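Local coordinates for protein lysyl oxidase (Pichia pastoris, PDB 1W7C) that catalyses the copper- and topaquinone-dependent oxidation of primary amines to aldehydes, probably including the side-chain amines of peptidyl lysine, at residues 456-462 with 663-669; 313-319 with 428-432. All coordinates share one frame; numbering follows the deposited sequence.

Contact 1: 456-462 with 663-669; sequences VRAAGYI and NTIFSTA
The buried contact is a backbone pairing in which R457 to I462, at and beyond the end of strand 452-458, run antiparallel to the loop N663 to A669 that leads into strand 670-678. Two backbone bonds set the spacing: A458 N to A669 O at 3.0 Å and T664 N to G460 O at 2.9 Å. Between them, A459 CB sits over one face of the F666 ring, a CH-pi contact 3.4 Å from the centroid. R457 crosses F666 at a slant, its CB against CD2 of the ring; the chain, extended from CG to NE, carries NH1 to F666 O at 3.0 Å, with an N-H...O angle of 159°. A weak second bond goes to S667 O, which a water also joins to NH1. The pairing continues that of strands 452-458 and 670-678 in the copper amine oxidase enzyme domain and ends beside the metal site, where I462 and T664 both touch the copper ligand H654. I462 CG2 lies 3.4 Å from T664 OG1, a hydroxyl bonded to D660. At this same end N663 ND2 stands over the centre of the Y461 ring, 3.3 Å from its CD2, with amide and ring planes nearly perpendicular. Cutting R457 back to an alanine is likely to leave the carbonyl of F666 without this donor and Y408 of the second subunit without its cation-pi partner. The hydroxyl of Y461 bonds to T264 O.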
ATOM      1  N   VAL A 456      -4.698  -7.815  -4.397  1.00 12.42           N
ATOM      2  CA  VAL A 456      -5.896  -7.826  -5.206  1.00 13.27           C
ATOM      3  C   VAL A 456      -6.399  -6.399  -5.380  1.00 11.95           C
ATOM      4  O   VAL A 456      -6.262  -5.570  -4.472  1.00 13.56           O
ATOM      5  CB  VAL A 456      -6.997  -8.729  -4.587  1.00 13.64           C
ATOM      6  CG1 VAL A 456      -7.454  -8.234  -3.241  1.00 16.00           C
ATOM      7  CG2 VAL A 456      -8.176  -8.899  -5.504  1.00 14.96           C
ATOM      8  N   ARG A 457      -6.969  -6.130  -6.556  1.00 12.74           N
ATOM      9  CA  ARG A 457      -7.710  -4.898  -6.802  1.00 12.99           C
ATOM     10  C   ARG A 457      -9.046  -5.283  -7.430  1.00 13.78           C
ATOM     11  O   ARG A 457      -9.118  -6.244  -8.192  1.00 14.21           O
ATOM     12  CB  ARG A 457      -6.940  -3.969  -7.747  1.00 13.98           C
ATOM     13  CG  ARG A 457      -5.569  -3.547  -7.181  1.00 14.17           C
ATOM     14  CD  ARG A 457      -4.790  -2.741  -8.168  1.00 14.71           C
ATOM     15  NE  ARG A 457      -3.495  -2.288  -7.661  1.00 15.17           N
ATOM     16  CZ  ARG A 457      -3.315  -1.196  -6.910  1.00 16.90           C
ATOM     17  NH1 ARG A 457      -4.316  -0.414  -6.582  1.00 15.68           N
ATOM     18  NH2 ARG A 457      -2.087  -0.859  -6.514  1.00 19.12           N
ATOM     19  N   ALA A 458     -10.089  -4.521  -7.157  1.00 17.62           N
ATOM     20  CA  ALA A 458     -11.414  -4.788  -7.732  1.00 20.66           C
ATOM     21  C   ALA A 458     -11.867  -3.615  -8.634  1.00 23.98           C
ATOM     22  O   ALA A 458     -11.554  -2.414  -8.397  1.00 21.24           O
ATOM     23  CB  ALA A 458     -12.409  -5.001  -6.632  1.00 39.91           C
ATOM     24  N   ALA A 459     -12.636  -3.932  -9.639  1.00 21.60           N
ATOM     25  CA  ALA A 459     -13.215  -2.916 -10.514  1.00 22.14           C
ATOM     26  C   ALA A 459     -14.551  -3.538 -10.995  1.00 21.90           C
ATOM     27  O   ALA A 459     -15.003  -4.617 -10.528  1.00 23.26           O
ATOM     28  CB  ALA A 459     -12.273  -2.539 -11.725  1.00 22.66           C
ATOM     29  N   GLY A 460     -15.158  -2.871 -11.932  1.00 20.31           N
ATOM     30  CA  GLY A 460     -16.333  -3.366 -12.596  1.00 17.57           C
ATOM     31  C   GLY A 460     -17.553  -2.627 -12.085  1.00 15.46           C
ATOM     32  O   GLY A 460     -17.428  -1.526 -11.548  1.00 17.26           O
ATOM     33  N   TYR A 461     -18.730  -3.200 -12.369  1.00 15.91           N
ATOM     34  CA  TYR A 461     -19.999  -2.622 -11.935  1.00 16.48           C
ATOM     35  C   TYR A 461     -20.320  -3.068 -10.550  1.00 17.29           C
ATOM     36  O   TYR A 461     -20.252  -4.244 -10.218  1.00 20.59           O
ATOM     37  CB  TYR A 461     -21.112  -3.068 -12.864  1.00 16.57           C
ATOM     38  CG  TYR A 461     -21.169  -2.384 -14.216  1.00 15.87           C
ATOM     39  CD1 TYR A 461     -20.791  -3.033 -15.374  1.00 18.34           C
ATOM     40  CD2 TYR A 461     -21.591  -1.078 -14.324  1.00 15.60           C
ATOM     41  CE1 TYR A 461     -20.833  -2.387 -16.608  1.00 17.71           C
ATOM     42  CE2 TYR A 461     -21.644  -0.423 -15.532  1.00 17.05           C
ATOM     43  CZ  TYR A 461     -21.277  -1.087 -16.670  1.00 17.60           C
ATOM     44  OH  TYR A 461     -21.337  -0.453 -17.890  1.00 18.21           O
ATOM     45  N   ILE A 462     -20.764  -2.124  -9.762  1.00 15.76           N
ATOM     46  CA  ILE A 462     -21.275  -2.465  -8.439  1.00 15.17           C
ATOM     47  C   ILE A 462     -22.662  -3.129  -8.502  1.00 15.98           C
ATOM     48  O   ILE A 462     -23.408  -2.889  -9.428  1.00 18.72           O
ATOM     49  CB  ILE A 462     -21.361  -1.214  -7.519  1.00 16.70           C
ATOM     50  CG1 ILE A 462     -22.355  -0.189  -8.069  1.00 18.51           C
ATOM     51  CG2 ILE A 462     -20.014  -0.634  -7.301  1.00 16.43           C
ATOM     52  CD1 ILE A 462     -22.648   0.983  -7.139  1.00 19.52           C
ATOM     53  N   ASN A 663     -18.172   2.773 -13.179  1.00 15.40           N
ATOM     54  CA  ASN A 663     -17.473   1.596 -12.643  1.00 14.33           C
ATOM     55  C   ASN A 663     -16.601   1.985 -11.459  1.00 15.00           C
ATOM     56  O   ASN A 663     -16.126   3.117 -11.349  1.00 15.75           O
ATOM     57  CB  ASN A 663     -16.516   0.978 -13.674  1.00 15.26           C
ATOM     58  CG  ASN A 663     -17.075  -0.206 -14.476  1.00 17.07           C
ATOM     59  OD1 ASN A 663     -16.275  -0.994 -14.975  1.00 19.51           O
ATOM     60  ND2 ASN A 663     -18.389  -0.332 -14.615  1.00 16.52           N
ATOM     61  N   THR A 664     -16.369   1.010 -10.586  1.00 15.67           N
ATOM     62  CA  THR A 664     -15.343   1.080  -9.568  1.00 15.02           C
ATOM     63  C   THR A 664     -13.964   1.084 -10.224  1.00 16.29           C
ATOM     64  O   THR A 664     -13.764   0.516 -11.276  1.00 18.06           O
ATOM     65  CB  THR A 664     -15.513  -0.151  -8.661  1.00 16.02           C
ATOM     66  OG1 THR A 664     -16.772  -0.045  -7.982  1.00 17.32           O
ATOM     67  CG2 THR A 664     -14.450  -0.236  -7.594  1.00 16.15           C
ATOM     68  N   ILE A 665     -13.012   1.769  -9.596  1.00 15.06           N
ATOM     69  CA  ILE A 665     -11.635   1.855 -10.073  1.00 15.58           C
ATOM     70  C   ILE A 665     -10.673   1.017  -9.215  1.00 12.83           C
ATOM     71  O   ILE A 665     -10.821   0.898  -8.004  1.00 14.56           O
ATOM     72  CB  ILE A 665     -11.172   3.333 -10.250  1.00 16.79           C
ATOM     73  CG1 ILE A 665     -10.985   4.065  -8.926  1.00 15.44           C
ATOM     74  CG2 ILE A 665     -12.138   4.050 -11.192  1.00 18.66           C
ATOM     75  CD1 ILE A 665     -10.561   5.512  -9.077  1.00 17.47           C
ATOM     76  N   PHE A 666      -9.656   0.474  -9.887  1.00 13.55           N
ATOM     77  CA  PHE A 666      -8.699  -0.434  -9.280  1.00 13.22           C
ATOM     78  C   PHE A 666      -7.738   0.296  -8.342  1.00 13.93           C
ATOM     79  O   PHE A 666      -7.180  -0.324  -7.438  1.00 14.62           O
ATOM     80  CB  PHE A 666      -7.825  -1.128 -10.335  1.00 13.41           C
ATOM     81  CG  PHE A 666      -8.479  -2.280 -11.097  1.00 14.48           C
ATOM     82  CD1 PHE A 666      -8.333  -2.370 -12.500  1.00 16.50           C
ATOM     83  CD2 PHE A 666      -9.101  -3.309 -10.452  1.00 14.65           C
ATOM     84  CE1 PHE A 666      -8.845  -3.486 -13.194  1.00 15.06           C
ATOM     85  CE2 PHE A 666      -9.607  -4.384 -11.133  1.00 14.39           C
ATOM     86  CZ  PHE A 666      -9.482  -4.472 -12.495  1.00 16.07           C
ATOM     87  N   SER A 667      -7.488   1.582  -8.562  1.00 14.14           N
ATOM     88  CA  SER A 667      -6.455   2.304  -7.797  1.00 13.34           C
ATOM     89  C   SER A 667      -6.790   2.419  -6.311  1.00 15.80           C
ATOM     90  O   SER A 667      -5.899   2.303  -5.434  1.00 18.22           O
ATOM     91  CB  SER A 667      -6.316   3.683  -8.385  1.00 16.87           C
ATOM     92  OG  SER A 667      -7.595   4.263  -8.438  1.00 17.19           O
ATOM     93  N   THR A 668      -8.060   2.635  -5.975  1.00 14.29           N
ATOM     94  CA  THR A 668      -8.489   2.807  -4.600  1.00 14.97           C
ATOM     95  C   THR A 668      -9.243   1.632  -4.006  1.00 18.31           C
ATOM     96  O   THR A 668      -9.728   1.736  -2.881  1.00 27.64           O
ATOM     97  CB  THR A 668      -9.346   4.080  -4.507  1.00 18.56           C
ATOM     98  OG1 THR A 668     -10.347   4.101  -5.536  1.00 17.43           O
ATOM     99  CG2 THR A 668      -8.510   5.338  -4.736  1.00 21.27           C
ATOM    100  N   ALA A 669      -9.356   0.541  -4.748  1.00 18.02           N
ATOM    101  CA  ALA A 669      -9.968  -0.705  -4.275  1.00 18.24           C
ATOM    102  C   ALA A 669      -8.895  -1.789  -4.240  1.00 17.90           C
ATOM    103  O   ALA A 669      -8.905  -2.686  -5.051  1.00 23.26           O
ATOM    104  CB  ALA A 669     -11.132  -1.115  -5.199  1.00 20.74           C
TER
HETATM  105  O   HOH W   1      -3.050   1.896  -5.120  1.00 31.58           O

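Contact 2: 313-319 with 428-432; sequences WSRDTGI and NVRFI
G318 N donates to S314 O at 2.9 Å, a bond that S314 N returns to G318 O, closing a turn in which three residues link two antiparallel strands. Within it S314 OG accepts the backbone N-H of T317, an ST motif, and T317 O lies 3.7 Å from F431 CZ. The hairpin presents W313, G318 and I319 to the phenyl ring of F431. W313 supplies the edge of its six-membered ring to one face of F431, a T-shaped pair with centroids 5.0 Å apart and planes at 69°; its CH2 comes 3.5 Å from F431 CD2. With CG anti to the backbone nitrogen (chi1 -170°), the indole swings back over its own hairpin, so that G318 CA lies over the centre of its six-membered ring, while NE1 bonds to G364 O. I319 meets the phenyl through CG2, 3.7 Å from F431 CE1, and its other branch extends to CD1, 3.9 Å from V429 CG1. At G318 the absence of a side chain lets F431 CZ come within 3.8 Å of CA. Nearest CA atoms, those of I319 and F431, are 7.7 Å apart, so the layers meet mainly through side chains, consistent with the beta sandwich of the copper amine oxidase enzyme domain. The hairpin of strands 307-314 and 318-326 thus packs against strand 418-433, where F431 also stacks with F442 of strand 440-446 and W313 touches S398 of strand 391-405.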
ATOM      1  N   TRP A 313      -3.654 -24.473 -11.999  1.00 15.61           N
ATOM      2  CA  TRP A 313      -4.913 -23.776 -12.273  1.00 14.82           C
ATOM      3  C   TRP A 313      -6.101 -24.655 -11.955  1.00 15.32           C
ATOM      4  O   TRP A 313      -6.143 -25.832 -12.361  1.00 16.06           O
ATOM      5  CB  TRP A 313      -4.951 -23.406 -13.767  1.00 15.28           C
ATOM      6  CG  TRP A 313      -6.080 -22.481 -14.087  1.00 15.40           C
ATOM      7  CD1 TRP A 313      -7.363 -22.828 -14.453  1.00 16.61           C
ATOM      8  CD2 TRP A 313      -6.031 -21.056 -14.096  1.00 15.17           C
ATOM      9  NE1 TRP A 313      -8.108 -21.693 -14.671  1.00 16.68           N
ATOM     10  CE2 TRP A 313      -7.313 -20.593 -14.453  1.00 16.79           C
ATOM     11  CE3 TRP A 313      -5.019 -20.109 -13.850  1.00 16.64           C
ATOM     12  CZ2 TRP A 313      -7.606 -19.243 -14.581  1.00 17.21           C
ATOM     13  CZ3 TRP A 313      -5.314 -18.757 -13.999  1.00 18.25           C
ATOM     14  CH2 TRP A 313      -6.597 -18.341 -14.341  1.00 18.77           C
ATOM     15  N   SER A 314      -7.087 -24.085 -11.267  1.00 14.86           N
ATOM     16  CA  SER A 314      -8.355 -24.761 -11.012  1.00 15.38           C
ATOM     17  C   SER A 314      -9.535 -23.917 -11.427  1.00 14.26           C
ATOM     18  O   SER A 314      -9.470 -22.685 -11.442  1.00 14.68           O
ATOM     19  CB  SER A 314      -8.499 -25.121  -9.541  1.00 16.35           C
ATOM     20  OG  SER A 314      -8.769 -23.972  -8.735  1.00 16.20           O
ATOM     21  N   ARG A 315     -10.623 -24.608 -11.758  1.00 14.50           N
ATOM     22  CA  ARG A 315     -11.882 -23.954 -12.047  1.00 15.42           C
ATOM     23  C   ARG A 315     -12.376 -23.132 -10.853  1.00 14.23           C
ATOM     24  O   ARG A 315     -12.841 -21.993 -11.013  1.00 15.47           O
ATOM     25  CB  ARG A 315     -12.897 -25.025 -12.455  1.00 16.21           C
ATOM     26  CG  ARG A 315     -14.308 -24.547 -12.582  1.00 16.97           C
ATOM     27  CD  ARG A 315     -15.180 -24.958 -11.351  1.00 19.11           C
ATOM     28  NE  ARG A 315     -16.520 -24.400 -11.440  1.00 19.24           N
ATOM     29  CZ  ARG A 315     -17.168 -23.828 -10.475  1.00 17.37           C
ATOM     30  NH1 ARG A 315     -16.659 -23.752  -9.249  1.00 16.49           N
ATOM     31  NH2 ARG A 315     -18.370 -23.345 -10.708  1.00 18.78           N
ATOM     32  N   ASP A 316     -12.246 -23.673  -9.650  1.00 14.05           N
ATOM     33  CA  ASP A 316     -12.775 -22.978  -8.483  1.00 13.98           C
ATOM     34  C   ASP A 316     -12.056 -21.648  -8.221  1.00 14.19           C
ATOM     35  O   ASP A 316     -12.716 -20.637  -7.971  1.00 13.95           O
ATOM     36  CB  ASP A 316     -12.634 -23.811  -7.214  1.00 14.26           C
ATOM     37  CG  ASP A 316     -13.564 -25.015  -7.141  1.00 15.66           C
ATOM     38  OD1 ASP A 316     -14.483 -25.177  -7.994  1.00 15.34           O
ATOM     39  OD2 ASP A 316     -13.376 -25.868  -6.234  1.00 16.36           O
ATOM     40  N   THR A 317     -10.729 -21.668  -8.262  1.00 13.89           N
ATOM     41  CA  THR A 317      -9.985 -20.564  -7.644  1.00 13.84           C
ATOM     42  C   THR A 317      -9.038 -19.858  -8.625  1.00 14.12           C
ATOM     43  O   THR A 317      -8.476 -18.820  -8.249  1.00 15.64           O
ATOM     44  CB  THR A 317      -9.160 -21.004  -6.456  1.00 15.27           C
ATOM     45  OG1 THR A 317      -8.190 -21.982  -6.873  1.00 15.77           O
ATOM     46  CG2 THR A 317     -10.003 -21.653  -5.342  1.00 16.31           C
ATOM     47  N   GLY A 318      -8.775 -20.378  -9.822  1.00 14.05           N
ATOM     48  CA  GLY A 318      -7.760 -19.798 -10.665  1.00 14.38           C
ATOM     49  C   GLY A 318      -6.379 -20.336 -10.338  1.00 14.67           C
ATOM     50  O   GLY A 318      -6.206 -21.521 -10.160  1.00 14.64           O
ATOM     51  N   ILE A 319      -5.401 -19.445 -10.217  1.00 14.37           N
ATOM     52  CA  ILE A 319      -4.005 -19.846 -10.108  1.00 14.29           C
ATOM     53  C   ILE A 319      -3.619 -20.165  -8.667  1.00 14.57           C
ATOM     54  O   ILE A 319      -4.118 -19.546  -7.727  1.00 15.62           O
ATOM     55  CB  ILE A 319      -3.088 -18.775 -10.701  1.00 15.09           C
ATOM     56  CG1 ILE A 319      -1.813 -19.385 -11.264  1.00 15.60           C
ATOM     57  CG2 ILE A 319      -2.747 -17.666  -9.685  1.00 18.58           C
ATOM     58  CD1 ILE A 319      -0.971 -18.409 -12.093  1.00 16.73           C
ATOM     59  N   ASN A 428       6.233 -10.462 -11.875  1.00 13.84           N
ATOM     60  CA  ASN A 428       4.817 -10.256 -11.646  1.00 12.64           C
ATOM     61  C   ASN A 428       4.045 -11.330 -12.375  1.00 12.98           C
ATOM     62  O   ASN A 428       4.281 -11.548 -13.569  1.00 14.34           O
ATOM     63  CB  ASN A 428       4.413  -8.879 -12.179  1.00 13.01           C
ATOM     64  CG  ASN A 428       5.036  -7.751 -11.405  1.00 12.99           C
ATOM     65  OD1 ASN A 428       4.458  -7.326 -10.388  1.00 14.09           O
ATOM     66  ND2 ASN A 428       6.271  -7.350 -11.762  1.00 14.43           N
ATOM     67  N   VAL A 429       3.135 -11.956 -11.619  1.00 12.04           N
ATOM     68  CA  VAL A 429       2.205 -12.955 -12.157  1.00 13.03           C
ATOM     69  C   VAL A 429       0.795 -12.417 -11.892  1.00 13.23           C
ATOM     70  O   VAL A 429       0.429 -12.121 -10.736  1.00 13.80           O
ATOM     71  CB  VAL A 429       2.408 -14.337 -11.535  1.00 14.53           C
ATOM     72  CG1 VAL A 429       1.501 -15.354 -12.190  1.00 15.92           C
ATOM     73  CG2 VAL A 429       3.889 -14.778 -11.559  1.00 22.63           C
ATOM     74  N   ARG A 430       0.040 -12.217 -12.986  1.00 14.15           N
ATOM     75  CA  ARG A 430      -1.328 -11.714 -12.869  1.00 14.65           C
ATOM     76  C   ARG A 430      -2.353 -12.617 -13.553  1.00 13.47           C
ATOM     77  O   ARG A 430      -2.069 -13.201 -14.610  1.00 14.28           O
ATOM     78  CB  ARG A 430      -1.434 -10.331 -13.520  1.00 15.26           C
ATOM     79  CG  ARG A 430      -2.831  -9.841 -13.797  1.00 16.72           C
ATOM     80  CD  ARG A 430      -2.881  -8.410 -14.332  1.00 16.45           C
ATOM     81  NE  ARG A 430      -2.547  -7.457 -13.277  1.00 15.40           N
ATOM     82  CZ  ARG A 430      -1.656  -6.502 -13.350  1.00 13.38           C
ATOM     83  NH1 ARG A 430      -0.974  -6.293 -14.470  1.00 15.16           N
ATOM     84  NH2 ARG A 430      -1.434  -5.733 -12.308  1.00 16.55           N
ATOM     85  N   PHE A 431      -3.537 -12.698 -12.953  1.00 13.39           N
ATOM     86  CA  PHE A 431      -4.709 -13.067 -13.741  1.00 14.83           C
ATOM     87  C   PHE A 431      -5.865 -12.200 -13.289  1.00 13.68           C
ATOM     88  O   PHE A 431      -5.819 -11.606 -12.198  1.00 14.48           O
ATOM     89  CB  PHE A 431      -5.022 -14.571 -13.741  1.00 15.73           C
ATOM     90  CG  PHE A 431      -5.784 -15.062 -12.562  1.00 15.31           C
ATOM     91  CD1 PHE A 431      -5.155 -15.296 -11.363  1.00 16.10           C
ATOM     92  CD2 PHE A 431      -7.147 -15.304 -12.656  1.00 16.83           C
ATOM     93  CE1 PHE A 431      -5.865 -15.782 -10.285  1.00 17.87           C
ATOM     94  CE2 PHE A 431      -7.852 -15.812 -11.562  1.00 16.56           C
ATOM     95  CZ  PHE A 431      -7.230 -16.021 -10.393  1.00 15.51           C
ATOM     96  N   ILE A 432      -6.874 -12.108 -14.146  1.00 14.75           N
ATOM     97  CA  ILE A 432      -8.046 -11.304 -13.858  1.00 14.51           C
ATOM     98  C   ILE A 432      -9.276 -12.181 -14.053  1.00 14.45           C
ATOM     99  O   ILE A 432      -9.440 -12.826 -15.099  1.00 16.34           O
ATOM    100  CB  ILE A 432      -8.094 -10.084 -14.838  1.00 15.02           C
ATOM    101  CG1 ILE A 432      -6.938  -9.135 -14.506  1.00 14.63           C
ATOM    102  CG2 ILE A 432      -9.453  -9.404 -14.670  1.00 17.81           C
ATOM    103  CD1 ILE A 432      -6.803  -7.940 -15.460  1.00 15.68           C
TER

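Contacts 1 and 2 have centres 18 Å apart and nearest atoms about 5 Å apart, without touching. Strand 440-446 bridges them: F442 touches V456 of contact 1 and stacks on F431 of contact 2, while N441 bonds to the backbone of R457 and to the side chain of R430. In contact 1 the side chain of I462 is about 5 Å from the copper, and A459 and Y461 bond to D439 and N437, the residues flanking the topaquinone formed from Y438. In contact 2, the side chain of T317 is about 9 Å from that of D358, the predicted proton acceptor. R412 of the second subunit packs on both N663 and I432.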